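Side-chain contacts in 3-methyladenine dna-glycosylase (PDB 2JHN), which belongs to the helix-hairpin-helix superfamily of base excision DNA repair proteins and joins that fold to a TATA-box-binding-protein-like domain: residues 196-199 with 200-203; 118-121 with 122-126; 264-267 with 268-272; 86-89 with 90-94; 62-66 with 67-71. The protein carries 1 engineered substitution. All coordinates share one frame; numbering follows the deposited sequence.

Contact 1 (196-199 with 200-203)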
loop_
_atom_site.group_PDB
_atom_site.type_symbol
_atom_site.label_atom_id
_atom_site.label_comp_id
_atom_site.label_asym_id
_atom_site.label_seq_id
_atom_site.Cartn_x
_atom_site.Cartn_y
_atom_site.Cartn_z
ATOM N N ASN A 196 -19.195 2.814 7.995
ATOM C CA ASN A 196 -18.161 2.739 9.036
ATOM C C ASN A 196 -16.945 1.891 8.643
ATOM O O ASN A 196 -16.282 1.280 9.478
ATOM C CB ASN A 196 -18.764 2.267 10.373
ATOM C CG ASN A 196 -19.942 3.150 10.820
ATOM O OD1 ASN A 196 -19.811 4.368 10.913
ATOM N ND2 ASN A 196 -21.083 2.529 11.101
ATOM N N LEU A 197 -16.682 1.827 7.344
ATOM C CA LEU A 197 -15.635 0.944 6.847
ATOM C C LEU A 197 -14.224 1.283 7.380
ATOM O O LEU A 197 -13.416 0.380 7.646
ATOM C CB LEU A 197 -15.727 0.899 5.303
ATOM C CG LEU A 197 -15.054 -0.164 4.468
ATOM C CD1 LEU A 197 -15.436 -1.593 4.890
ATOM C CD2 LEU A 197 -15.431 0.113 3.021
ATOM N N GLU A 198 -13.931 2.566 7.622
ATOM C CA GLU A 198 -12.604 2.899 8.150
ATOM C C GLU A 198 -12.347 2.224 9.513
ATOM O O GLU A 198 -11.207 1.986 9.892
ATOM C CB GLU A 198 -12.405 4.419 8.239
ATOM C CG GLU A 198 -10.939 4.855 8.479
ATOM C CD GLU A 198 -9.973 4.525 7.316
ATOM O OE1 GLU A 198 -10.432 4.263 6.170
ATOM O OE2 GLU A 198 -8.736 4.554 7.584
ATOM N N GLU A 199 -13.418 1.905 10.247
ATOM C CA GLU A 199 -13.252 1.225 11.545
ATOM C C GLU A 199 -12.627 -0.172 11.459
ATOM O O GLU A 199 -12.120 -0.695 12.456
ATOM C CB GLU A 199 -14.581 1.168 12.327
ATOM C CG GLU A 199 -15.138 2.551 12.660
ATOM C CD GLU A 199 -16.514 2.498 13.336
ATOM O OE1 GLU A 199 -17.072 1.392 13.477
ATOM O OE2 GLU A 199 -17.048 3.576 13.673
ATOM N N LEU A 200 -12.639 -0.767 10.259
ATOM C CA LEU A 200 -12.095 -2.115 10.064
ATOM C C LEU A 200 -10.634 -2.192 10.493
ATOM O O LEU A 200 -10.174 -3.241 10.939
ATOM C CB LEU A 200 -12.261 -2.556 8.595
ATOM C CG LEU A 200 -12.122 -4.048 8.279
ATOM C CD1 LEU A 200 -13.219 -4.888 8.965
ATOM C CD2 LEU A 200 -12.125 -4.260 6.748
ATOM N N LYS A 201 -9.918 -1.076 10.353
ATOM C CA LYS A 201 -8.527 -0.977 10.815
ATOM C C LYS A 201 -8.311 -1.351 12.271
ATOM O O LYS A 201 -7.252 -1.832 12.636
ATOM C CB LYS A 201 -8.003 0.441 10.633
ATOM C CG LYS A 201 -7.427 0.678 9.301
ATOM C CD LYS A 201 -6.800 2.038 9.239
ATOM C CE LYS A 201 -5.312 1.926 9.336
ATOM N NZ LYS A 201 -4.753 3.297 9.309
ATOM N N GLU A 202 -9.306 -1.082 13.108
ATOM C CA GLU A 202 -9.192 -1.282 14.553
ATOM C C GLU A 202 -9.774 -2.606 15.023
ATOM O O GLU A 202 -9.756 -2.887 16.231
ATOM C CB GLU A 202 -9.943 -0.175 15.276
ATOM C CG GLU A 202 -9.932 1.162 14.605
ATOM C CD GLU A 202 -8.862 2.060 15.164
ATOM O OE1 GLU A 202 -9.183 2.853 16.076
ATOM O OE2 GLU A 202 -7.704 1.958 14.706
ATOM N N TRP A 203 -10.333 -3.392 14.089
ATOM C CA TRP A 203 -10.848 -4.726 14.398
ATOM C C TRP A 203 -9.696 -5.692 14.585
ATOM O O TRP A 203 -8.589 -5.457 14.102
ATOM C CB TRP A 203 -11.727 -5.273 13.269
ATOM C CG TRP A 203 -13.124 -4.718 13.118
ATOM C CD1 TRP A 203 -13.568 -3.470 13.441
ATOM C CD2 TRP A 203 -14.240 -5.407 12.553
ATOM N NE1 TRP A 203 -14.908 -3.345 13.123
ATOM C CE2 TRP A 203 -15.340 -4.522 12.577
ATOM C CE3 TRP A 203 -14.420 -6.694 12.025
ATOM C CZ2 TRP A 203 -16.606 -4.883 12.085
ATOM C CZ3 TRP A 203 -15.681 -7.057 11.561
ATOM C CH2 TRP A 203 -16.750 -6.146 11.576
HETATM O O HOH W 1 -6.170 3.682 6.525
#
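E198 and K201 reach out together from a short 3-10 helix, residues 197-202, in the helix-hairpin-helix region between helices 182-192 and 205-213. Their side chains run side by side and point the same way, so that OE2 of E198 lies 3.6 Å from CD of K201. The E198 chain leaves anti to its own N (chi1 -167°) and then bends at chi2, which swings the carboxylate round beside the lysine. OE2 and NZ stay 4.5 Å apart, too far for a salt bridge, and a water spans them, donating to OE2 and accepting from NZ. The stronger partners lie elsewhere: OE1 takes the N-H of V118 and NZ pairs with E78, so each long flexible chain ties this segment to another part of the fold. Bonds between residues three apart wind the backbone, L200 N to L197 O at 3.0 Å and E202 N to E199 O at 2.9 Å; that from K201 N to E198 O is weak. The apolar L197 and L200 pack against helices 118-127 and 205-213. The indole of W203 has CD1 of L200 3.7 Å above one face, toward the rim, while its own CD1 stands 3.3 Å from E199 O.

Contact 2 (118-121 with 122-126)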
loop_
_atom_site.group_PDB
_atom_site.type_symbol
_atom_site.label_atom_id
_atom_site.label_comp_id
_atom_site.label_asym_id
_atom_site.label_seq_id
_atom_site.Cartn_x
_atom_site.Cartn_y
_atom_site.Cartn_z
ATOM N N VAL A 118 -9.326 2.460 4.232
ATOM C CA VAL A 118 -9.706 1.047 4.110
ATOM C C VAL A 118 -10.425 0.785 2.784
ATOM O O VAL A 118 -10.164 -0.218 2.096
ATOM C CB VAL A 118 -10.621 0.630 5.299
ATOM C CG1 VAL A 118 -11.217 -0.792 5.085
ATOM C CG2 VAL A 118 -9.831 0.710 6.598
ATOM N N PHE A 119 -11.377 1.660 2.451
ATOM C CA PHE A 119 -12.068 1.559 1.177
ATOM C C PHE A 119 -11.114 1.488 -0.020
ATOM O O PHE A 119 -11.242 0.601 -0.858
ATOM C CB PHE A 119 -13.069 2.713 0.941
ATOM C CG PHE A 119 -13.805 2.574 -0.346
ATOM C CD1 PHE A 119 -14.612 1.453 -0.571
ATOM C CD2 PHE A 119 -13.692 3.533 -1.341
ATOM C CE1 PHE A 119 -15.305 1.295 -1.753
ATOM C CE2 PHE A 119 -14.409 3.387 -2.578
ATOM C CZ PHE A 119 -15.205 2.279 -2.774
ATOM N N GLU A 120 -10.140 2.395 -0.074
ATOM C CA GLU A 120 -9.163 2.377 -1.163
ATOM C C GLU A 120 -8.389 1.049 -1.193
ATOM O O GLU A 120 -8.185 0.467 -2.265
ATOM C CB GLU A 120 -8.234 3.586 -1.064
ATOM C CG GLU A 120 -7.071 3.574 -2.076
ATOM C CD GLU A 120 -6.038 4.668 -1.826
ATOM O OE1 GLU A 120 -6.184 5.459 -0.868
ATOM O OE2 GLU A 120 -5.052 4.710 -2.626
ATOM N N GLY A 121 -7.941 0.590 -0.024
ATOM C CA GLY A 121 -7.195 -0.682 0.082
ATOM C C GLY A 121 -7.993 -1.878 -0.413
ATOM O O GLY A 121 -7.472 -2.700 -1.172
ATOM N N ILE A 122 -9.266 -1.979 -0.006
ATOM C CA ILE A 122 -10.107 -3.080 -0.498
ATOM C C ILE A 122 -10.337 -3.010 -2.018
ATOM O O ILE A 122 -10.156 -4.012 -2.720
ATOM C CB ILE A 122 -11.478 -3.210 0.263
ATOM C CG1 ILE A 122 -11.242 -3.453 1.762
ATOM C CG2 ILE A 122 -12.322 -4.366 -0.360
ATOM C CD1 ILE A 122 -12.511 -3.269 2.625
ATOM N N ALA A 123 -10.718 -1.827 -2.510
ATOM C CA ALA A 123 -10.990 -1.628 -3.926
ATOM C C ALA A 123 -9.761 -2.025 -4.752
ATOM O O ALA A 123 -9.860 -2.808 -5.721
ATOM C CB ALA A 123 -11.402 -0.163 -4.199
ATOM N N LYS A 124 -8.587 -1.539 -4.362
ATOM C CA LYS A 124 -7.383 -1.861 -5.129
ATOM C C LYS A 124 -7.025 -3.361 -5.065
ATOM O O LYS A 124 -6.584 -3.947 -6.073
ATOM C CB LYS A 124 -6.196 -0.942 -4.736
ATOM C CG LYS A 124 -6.407 0.529 -5.121
ATOM C CD LYS A 124 -5.212 1.413 -4.777
ATOM C CE LYS A 124 -4.614 2.024 -6.043
ATOM N NZ LYS A 124 -3.274 2.734 -5.885
ATOM N N ALA A 125 -7.262 -3.999 -3.911
ATOM C CA ALA A 125 -6.991 -5.436 -3.788
ATOM C C ALA A 125 -7.882 -6.256 -4.751
ATOM O O ALA A 125 -7.431 -7.224 -5.360
ATOM C CB ALA A 125 -7.147 -5.916 -2.316
ATOM N N ILE A 126 -9.134 -5.827 -4.881
ATOM C CA ILE A 126 -10.077 -6.432 -5.781
ATOM C C ILE A 126 -9.655 -6.225 -7.242
ATOM O O ILE A 126 -9.644 -7.182 -8.037
ATOM C CB ILE A 126 -11.495 -5.862 -5.547
ATOM C CG1 ILE A 126 -12.065 -6.340 -4.206
ATOM C CG2 ILE A 126 -12.447 -6.287 -6.722
ATOM C CD1 ILE A 126 -13.317 -5.556 -3.781
HETATM O O HOH W 2 -3.064 3.512 -3.374
#
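The flat carboxylate of E120 lies alongside the K124 chain, with OE2 3.9 Å from CD of K124; the CG of E120 is equally far from that carbon. OE1 faces other partners, R37 in a salt bridge and the N-H of M116. F119 leaves the backbone away from the following turn, and its ring packs on Q164 and I167 of helix 164-177 and on I191 and A192 of helix 182-192. E120 and K124 sit one helical turn apart and point the same way, but OE2 and NZ remain 4.2 Å from each other. A water modelled between them is only 2.4 Å from E120 OE2, so this bridge is doubtful. NZ also donates to the carbonyl of T26, a residue of a sodium site. On another side V118 and I122 pair as branched apolar chains, CG1 to CD1 at 3.7 Å, and nearly straight bonds such as I122 N to V118 O (169°) hold the turn. Most of this part of helix 118-127 is buried among its neighbours: I126 packs on helix 182-192, and I122 with the small A125 on helix 220-229.

Contact 3 (264-267 with 268-272)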
loop_
_atom_site.group_PDB
_atom_site.type_symbol
_atom_site.label_atom_id
_atom_site.label_comp_id
_atom_site.label_asym_id
_atom_site.label_seq_id
_atom_site.Cartn_x
_atom_site.Cartn_y
_atom_site.Cartn_z
ATOM N N GLU A 264 5.042 -21.442 6.763
ATOM C CA GLU A 264 5.858 -22.087 7.776
ATOM C C GLU A 264 7.147 -21.283 7.990
ATOM O O GLU A 264 7.492 -20.978 9.132
ATOM C CB GLU A 264 6.126 -23.550 7.365
ATOM C CG GLU A 264 7.001 -24.371 8.302
ATOM C CD GLU A 264 7.713 -25.522 7.587
ATOM O OE1 GLU A 264 7.101 -26.190 6.718
ATOM O OE2 GLU A 264 8.903 -25.749 7.888
ATOM N N ILE A 265 7.819 -20.924 6.895
ATOM C CA ILE A 265 8.980 -20.012 6.903
ATOM C C ILE A 265 8.709 -18.669 7.602
ATOM O O ILE A 265 9.487 -18.231 8.466
ATOM C CB ILE A 265 9.551 -19.767 5.462
ATOM C CG1 ILE A 265 10.574 -20.842 5.110
ATOM C CG2 ILE A 265 10.234 -18.367 5.343
ATOM C CD1 ILE A 265 11.749 -20.939 6.123
ATOM N N ALA A 266 7.612 -18.010 7.225
ATOM C CA ALA A 266 7.244 -16.748 7.874
ATOM C C ALA A 266 7.051 -16.897 9.381
ATOM O O ALA A 266 7.515 -16.058 10.161
ATOM C CB ALA A 266 5.989 -16.161 7.226
ATOM N N ARG A 267 6.384 -17.978 9.805
ATOM C CA ARG A 267 6.215 -18.252 11.223
ATOM C C ARG A 267 7.557 -18.412 11.916
ATOM O O ARG A 267 7.786 -17.823 12.963
ATOM C CB ARG A 267 5.364 -19.508 11.450
ATOM C CG ARG A 267 3.884 -19.261 11.583
ATOM C CD ARG A 267 3.141 -20.505 12.102
ATOM N NE ARG A 267 3.459 -21.724 11.352
ATOM C CZ ARG A 267 2.857 -22.124 10.228
ATOM N NH1 ARG A 267 1.867 -21.426 9.687
ATOM N NH2 ARG A 267 3.251 -23.249 9.644
ATOM N N GLU A 268 8.451 -19.185 11.299
ATOM C CA GLU A 268 9.754 -19.500 11.891
ATOM C C GLU A 268 10.762 -18.344 11.866
ATOM O O GLU A 268 11.523 -18.152 12.827
ATOM C CB GLU A 268 10.356 -20.767 11.237
ATOM C CG GLU A 268 9.514 -22.047 11.450
ATOM C CD GLU A 268 9.991 -23.256 10.632
ATOM O OE1 GLU A 268 10.595 -23.080 9.554
ATOM O OE2 GLU A 268 9.747 -24.398 11.074
ATOM N N ARG A 269 10.765 -17.568 10.777
ATOM C CA ARG A 269 11.814 -16.589 10.546
ATOM C C ARG A 269 11.403 -15.113 10.595
ATOM O O ARG A 269 12.265 -14.239 10.808
ATOM C CB ARG A 269 12.478 -16.880 9.185
ATOM C CG ARG A 269 13.209 -18.222 9.183
ATOM C CD ARG A 269 13.942 -18.459 7.906
ATOM N NE ARG A 269 14.771 -19.673 7.947
ATOM C CZ ARG A 269 16.088 -19.714 8.197
ATOM N NH1 ARG A 269 16.793 -18.615 8.456
ATOM N NH2 ARG A 269 16.707 -20.887 8.197
ATOM N N PHE A 270 10.113 -14.828 10.367
ATOM C CA PHE A 270 9.697 -13.416 10.227
ATOM C C PHE A 270 9.031 -12.845 11.481
ATOM O O PHE A 270 9.167 -11.649 11.770
ATOM C CB PHE A 270 8.807 -13.179 8.997
ATOM C CG PHE A 270 9.389 -13.654 7.679
ATOM C CD1 PHE A 270 10.754 -13.944 7.511
ATOM C CD2 PHE A 270 8.550 -13.782 6.582
ATOM C CE1 PHE A 270 11.240 -14.387 6.260
ATOM C CE2 PHE A 270 9.020 -14.228 5.333
ATOM C CZ PHE A 270 10.385 -14.520 5.174
ATOM N N GLY A 271 8.319 -13.709 12.215
ATOM C CA GLY A 271 7.704 -13.350 13.495
ATOM C C GLY A 271 6.947 -12.038 13.462
ATOM O O GLY A 271 6.176 -11.793 12.521
ATOM N N ARG A 272 7.191 -11.180 14.456
ATOM C CA ARG A 272 6.408 -9.948 14.633
ATOM C C ARG A 272 6.667 -8.942 13.492
ATOM O O ARG A 272 5.965 -7.940 13.352
ATOM C CB ARG A 272 6.691 -9.302 15.995
ATOM C CG ARG A 272 8.107 -8.770 16.217
ATOM C CD ARG A 272 8.456 -8.839 17.726
ATOM N NE ARG A 272 9.773 -8.300 18.048
ATOM C CZ ARG A 272 10.912 -8.994 18.040
ATOM N NH1 ARG A 272 10.934 -10.280 17.710
ATOM N NH2 ARG A 272 12.047 -8.374 18.361
#
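I265 and A266 pack against F270 in the last turns of helix 259-270, which belongs to the helix-hairpin-helix region and widens into a pi-type turn at 268-270. The apolar part comes first. CB of A266, a methyl small enough to let the ring come close, is 3.6 Å from CD2 of F270, and CG2 of I265 reaches CZ of the same ring at 3.9 Å. F270 goes on to meet F236 edge-to-face and to touch helices 241-251 and 274-287. CD1 of I265 meets R269 instead: it sits at the edge of the guanidinium, near its plane, 3.7 Å from NE. The R269 chain is extended from CG to NE, carrying NH1 onward to a salt bridge with D95.

The charged part is less comfortable. E264 and E268 lie side by side with their carboxylates almost perpendicular, 85° apart, and OE2 of each is 3.6 Å from that of the other. Like charges so close may raise the affinity of one for a proton, although K261 pairs with OE1 of E264 and should ease the repulsion.

Backbone bonds widen the final turn. G271 follows with a positive phi (47°), a conformation that glycine adopts readily. The carbonyl oxygen of A266 accepts twice, from F270 N at 2.9 Å and from G271 N at 3.2 Å.

Contact 4 (86-89 with 90-94)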
loop_
_atom_site.group_PDB
_atom_site.type_symbol
_atom_site.label_atom_id
_atom_site.label_comp_id
_atom_site.label_asym_id
_atom_site.label_seq_id
_atom_site.Cartn_x
_atom_site.Cartn_y
_atom_site.Cartn_z
ATOM N N GLU A 86 14.808 0.744 13.921
ATOM C CA GLU A 86 16.001 0.210 14.613
ATOM C C GLU A 86 15.833 -1.273 14.981
ATOM O O GLU A 86 16.705 -2.096 14.669
ATOM C CB GLU A 86 16.299 1.050 15.859
ATOM C CG GLU A 86 17.363 0.461 16.771
ATOM C CD GLU A 86 18.778 0.746 16.303
ATOM O OE1 GLU A 86 18.953 1.392 15.235
ATOM O OE2 GLU A 86 19.723 0.319 17.020
ATOM N N GLU A 87 14.682 -1.591 15.582
ATOM C CA GLU A 87 14.390 -2.928 16.064
ATOM C C GLU A 87 14.179 -3.918 14.918
ATOM O O GLU A 87 14.632 -5.065 14.989
ATOM C CB GLU A 87 13.176 -2.906 16.991
ATOM C CG GLU A 87 13.193 -4.050 18.030
ATOM C CD GLU A 87 11.827 -4.364 18.642
ATOM O OE1 GLU A 87 10.985 -3.429 18.754
ATOM O OE2 GLU A 87 11.613 -5.551 19.040
ATOM N N LEU A 88 13.479 -3.469 13.873
ATOM C CA LEU A 88 13.332 -4.281 12.659
ATOM C C LEU A 88 14.712 -4.616 12.124
ATOM O O LEU A 88 14.999 -5.763 11.777
ATOM C CB LEU A 88 12.543 -3.504 11.582
ATOM C CG LEU A 88 12.553 -4.058 10.145
ATOM C CD1 LEU A 88 11.877 -5.406 10.042
ATOM C CD2 LEU A 88 11.914 -3.052 9.141
ATOM N N TYR A 89 15.565 -3.605 12.043
ATOM C CA TYR A 89 16.878 -3.796 11.433
ATOM C C TYR A 89 17.730 -4.765 12.251
ATOM O O TYR A 89 18.414 -5.626 11.686
ATOM C CB TYR A 89 17.583 -2.456 11.284
ATOM C CG TYR A 89 17.153 -1.609 10.088
ATOM C CD1 TYR A 89 16.370 -2.129 9.044
ATOM C CD2 TYR A 89 17.587 -0.294 9.989
ATOM C CE1 TYR A 89 16.024 -1.319 7.940
ATOM C CE2 TYR A 89 17.256 0.505 8.909
ATOM C CZ TYR A 89 16.472 -0.007 7.895
ATOM O OH TYR A 89 16.178 0.817 6.841
ATOM N N ARG A 90 17.692 -4.613 13.572
ATOM C CA ARG A 90 18.358 -5.563 14.494
ATOM C C ARG A 90 17.902 -7.003 14.231
ATOM O O ARG A 90 18.724 -7.943 14.140
ATOM C CB ARG A 90 18.055 -5.155 15.937
ATOM C CG ARG A 90 18.954 -5.763 16.992
ATOM C CD ARG A 90 18.628 -5.185 18.368
ATOM N NE ARG A 90 18.949 -3.755 18.396
ATOM C CZ ARG A 90 18.086 -2.765 18.628
ATOM N NH1 ARG A 90 16.800 -3.009 18.886
ATOM N NH2 ARG A 90 18.533 -1.511 18.619
ATOM N N PHE A 91 16.591 -7.177 14.094
ATOM C CA PHE A 91 15.978 -8.479 13.822
ATOM C C PHE A 91 16.414 -9.052 12.466
ATOM O O PHE A 91 16.788 -10.218 12.359
ATOM C CB PHE A 91 14.446 -8.354 13.931
ATOM C CG PHE A 91 13.703 -9.644 13.682
ATOM C CD1 PHE A 91 13.326 -10.466 14.750
ATOM C CD2 PHE A 91 13.395 -10.042 12.388
ATOM C CE1 PHE A 91 12.638 -11.654 14.516
ATOM C CE2 PHE A 91 12.710 -11.228 12.137
ATOM C CZ PHE A 91 12.329 -12.039 13.216
ATOM N N MET A 92 16.373 -8.233 11.415
ATOM C CA MET A 92 16.796 -8.694 10.103
ATOM C C MET A 92 18.278 -9.157 10.101
ATOM O O MET A 92 18.631 -10.108 9.400
ATOM C CB MET A 92 16.543 -7.599 9.048
ATOM C CG MET A 92 15.036 -7.394 8.826
ATOM S SD MET A 92 14.684 -6.075 7.643
ATOM C CE MET A 92 14.848 -7.028 6.150
ATOM N N ASP A 93 19.090 -8.504 10.930
ATOM C CA ASP A 93 20.530 -8.771 11.007
ATOM C C ASP A 93 20.797 -10.190 11.507
ATOM O O ASP A 93 21.826 -10.806 11.171
ATOM C CB ASP A 93 21.182 -7.771 11.952
ATOM C CG ASP A 93 21.656 -6.523 11.255
ATOM O OD1 ASP A 93 21.793 -6.510 10.012
ATOM O OD2 ASP A 93 21.907 -5.531 11.968
ATOM N N GLY A 94 19.836 -10.704 12.269
ATOM C CA GLY A 94 19.922 -12.014 12.902
ATOM C C GLY A 94 19.608 -13.177 11.994
ATOM O O GLY A 94 19.568 -14.333 12.445
#
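L88 and M92 form the tight side of this helix, the leucine CD1 lying 3.8 Å from the sulfur of M92 one turn on. The methionine CG leaves beside its own N (chi1 -69°) and passes 3.4 Å from the L88 carbonyl oxygen; chi2 is extended, which brings SD against the leucine, and the bend at chi3 only turns CE. Y89 is buried too; its OH accepts the N-H of G109, while helices 96-104 and 274-287 flank this face.

The exposed side is polar. OE2 of E86 makes a salt bridge with NH2 of R90 at 2.7 Å, their flat groups inclined by 63°. CG of E86 is modelled only 2.9 Å from the same NH2, so the exact placing of these tips is doubtful. The guanidinium carries the E86 carbonyl oxygen over the centre of one face. E87 sends its carboxylate to R272 instead. Residues four apart paired in this way, apolar inward and oppositely charged outward, mark an amphipathic helix, here 86-93.

Contact 5 (62-66 with 67-71)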
loop_
_atom_site.group_PDB
_atom_site.type_symbol
_atom_site.label_atom_id
_atom_site.label_comp_id
_atom_site.label_asym_id
_atom_site.label_seq_id
_atom_site.Cartn_x
_atom_site.Cartn_y
_atom_site.Cartn_z
ATOM N N GLY A 62 0.745 21.749 2.178
ATOM C CA GLY A 62 -0.629 21.457 1.792
ATOM C C GLY A 62 -1.554 22.581 2.203
ATOM O O GLY A 62 -1.116 23.539 2.846
ATOM N N ASN A 63 -2.833 22.449 1.854
ATOM C CA ASN A 63 -3.799 23.523 2.094
ATOM C C ASN A 63 -4.796 23.239 3.217
ATOM O O ASN A 63 -5.821 23.928 3.331
ATOM C CB ASN A 63 -4.505 23.925 0.798
ATOM C CG ASN A 63 -5.425 22.850 0.271
ATOM O OD1 ASN A 63 -5.468 21.729 0.802
ATOM N ND2 ASN A 63 -6.186 23.187 -0.776
ATOM N N PHE A 64 -4.494 22.223 4.034
ATOM C CA PHE A 64 -5.202 21.975 5.294
ATOM C C PHE A 64 -4.865 23.044 6.353
ATOM O O PHE A 64 -3.910 23.807 6.204
ATOM C CB PHE A 64 -4.917 20.555 5.827
ATOM C CG PHE A 64 -3.440 20.217 5.950
ATOM C CD1 PHE A 64 -2.743 20.485 7.130
ATOM C CD2 PHE A 64 -2.762 19.612 4.892
ATOM C CE1 PHE A 64 -1.377 20.177 7.244
ATOM C CE2 PHE A 64 -1.400 19.291 4.995
ATOM C CZ PHE A 64 -0.711 19.571 6.170
ATOM N N GLU A 65 -5.665 23.097 7.411
ATOM C CA GLU A 65 -5.471 24.072 8.473
ATOM C C GLU A 65 -4.384 23.614 9.442
ATOM O O GLU A 65 -4.118 22.419 9.564
ATOM C CB GLU A 65 -6.794 24.315 9.214
ATOM C CG GLU A 65 -7.997 24.671 8.316
ATOM C CD GLU A 65 -7.747 25.885 7.415
ATOM O OE1 GLU A 65 -6.999 26.810 7.822
ATOM O OE2 GLU A 65 -8.303 25.915 6.293
ATOM N N ASN A 66 -3.758 24.568 10.129
ATOM C CA ASN A 66 -2.703 24.276 11.105
ATOM C C ASN A 66 -3.150 23.322 12.191
ATOM O O ASN A 66 -2.374 22.494 12.658
ATOM C CB ASN A 66 -2.200 25.565 11.766
ATOM C CG ASN A 66 -1.770 26.595 10.769
ATOM O OD1 ASN A 66 -1.295 26.258 9.682
ATOM N ND2 ASN A 66 -1.935 27.869 11.119
ATOM N N ARG A 67 -4.402 23.465 12.611
ATOM C CA ARG A 67 -4.966 22.596 13.635
ATOM C C ARG A 67 -5.219 21.158 13.143
ATOM O O ARG A 67 -5.482 20.261 13.949
ATOM C CB ARG A 67 -6.261 23.200 14.180
ATOM C CG ARG A 67 -7.288 23.525 13.110
ATOM C CD ARG A 67 -8.646 23.810 13.724
ATOM N NE ARG A 67 -9.703 23.280 12.873
ATOM C CZ ARG A 67 -10.266 23.940 11.865
ATOM N NH1 ARG A 67 -9.888 25.185 11.570
ATOM N NH2 ARG A 67 -11.218 23.351 11.151
ATOM N N GLU A 68 -5.160 20.955 11.827
ATOM C CA GLU A 68 -5.305 19.621 11.229
ATOM C C GLU A 68 -3.955 18.908 11.051
ATOM O O GLU A 68 -3.927 17.736 10.659
ATOM C CB GLU A 68 -6.030 19.703 9.883
ATOM C CG GLU A 68 -7.453 20.255 9.964
ATOM C CD GLU A 68 -8.136 20.309 8.621
ATOM O OE1 GLU A 68 -9.109 19.554 8.424
ATOM O OE2 GLU A 68 -7.693 21.085 7.743
ATOM N N TRP A 69 -2.854 19.605 11.358
ATOM C CA TRP A 69 -1.500 19.056 11.181
ATOM C C TRP A 69 -1.281 17.730 11.910
ATOM O O TRP A 69 -0.762 16.793 11.319
ATOM C CB TRP A 69 -0.401 20.064 11.588
ATOM C CG TRP A 69 0.990 19.451 11.683
ATOM C CD1 TRP A 69 1.818 19.475 12.765
ATOM C CD2 TRP A 69 1.690 18.703 10.661
ATOM N NE1 TRP A 69 2.995 18.818 12.480
ATOM C CE2 TRP A 69 2.938 18.324 11.204
ATOM C CE3 TRP A 69 1.377 18.314 9.346
ATOM C CZ2 TRP A 69 3.880 17.586 10.480
ATOM C CZ3 TRP A 69 2.325 17.567 8.615
ATOM C CH2 TRP A 69 3.555 17.213 9.191
ATOM N N GLU A 70 -1.671 17.650 13.183
ATOM C CA GLU A 70 -1.461 16.426 13.959
ATOM C C GLU A 70 -2.083 15.193 13.269
ATOM O O GLU A 70 -1.458 14.133 13.197
ATOM C CB GLU A 70 -2.003 16.582 15.385
ATOM C CG GLU A 70 -1.167 15.879 16.447
ATOM C CD GLU A 70 0.246 16.446 16.543
ATOM O OE1 GLU A 70 0.390 17.688 16.627
ATOM O OE2 GLU A 70 1.214 15.651 16.531
ATOM N N ALA A 71 -3.293 15.365 12.739
ATOM C CA ALA A 71 -4.011 14.299 12.048
ATOM C C ALA A 71 -3.305 13.942 10.739
ATOM O O ALA A 71 -3.116 12.763 10.439
ATOM C CB ALA A 71 -5.463 14.711 11.784
HETATM O O HOH W 3 -2.553 20.038 14.646
#
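E65 and E68 close a turn with backbone bonds between residues three apart, E68 N to E65 O at 2.9 Å and W69 N to N66 O at 3.2 Å, both donors lying well above the carbonyl planes. This turn leads from strand 57-62 of the antiparallel sheet into helix 69-80. The E68 side chain folds back to it: CG lies beside its own N (chi1 -62°) and the chain then extends, setting OE2 2.9 Å from E65 N in a nearly straight bond (172°) on the anti lone pair. This side-chain-to-backbone bond reaches back three residues and complements the backbone bond from E68 N to E65 O. A water extends the turn, donating to N66 O and accepting from E70 N.

F64 and W69 lie side by side, with CE1 of the phenylalanine at the indole edge, near its plane and 3.9 Å from CE3. Both rings also stack with W2, giving the large aromatic residues a shared place beside strand 2-5. On the outer side CB of E65 sits over one face of the R67 guanidinium, although OE1 and NH1 are 5.0 Å apart.

R44 forms a salt bridge with the same OE2 of E68. A buried carboxylate oxygen gripped by an N-H and an arginine probably keeps its negative charge.

Overall arrangement
Along the chain the order is contact 5, contact 4, contact 2, contact 1 and contact 3, each closing before the next opens. Contact 5 belongs to the TATA-box-binding-protein-like domain, its centre about 39 Å from that of contact 3. Two pairs touch. Contacts 1 and 2, centres about 13 Å apart, join the 3-10 helix to the start of helix 118-127, where K201 and L197 pack on V118 and L197 also on F119. Contacts 3 and 4, centres about 14 Å apart, meet where the F91 ring packs on the backbone of R269 and F270. Contacts 2 and 4 stand on opposite sides of the chain's centre, and the two touching pairs lie in separate parts of the molecule.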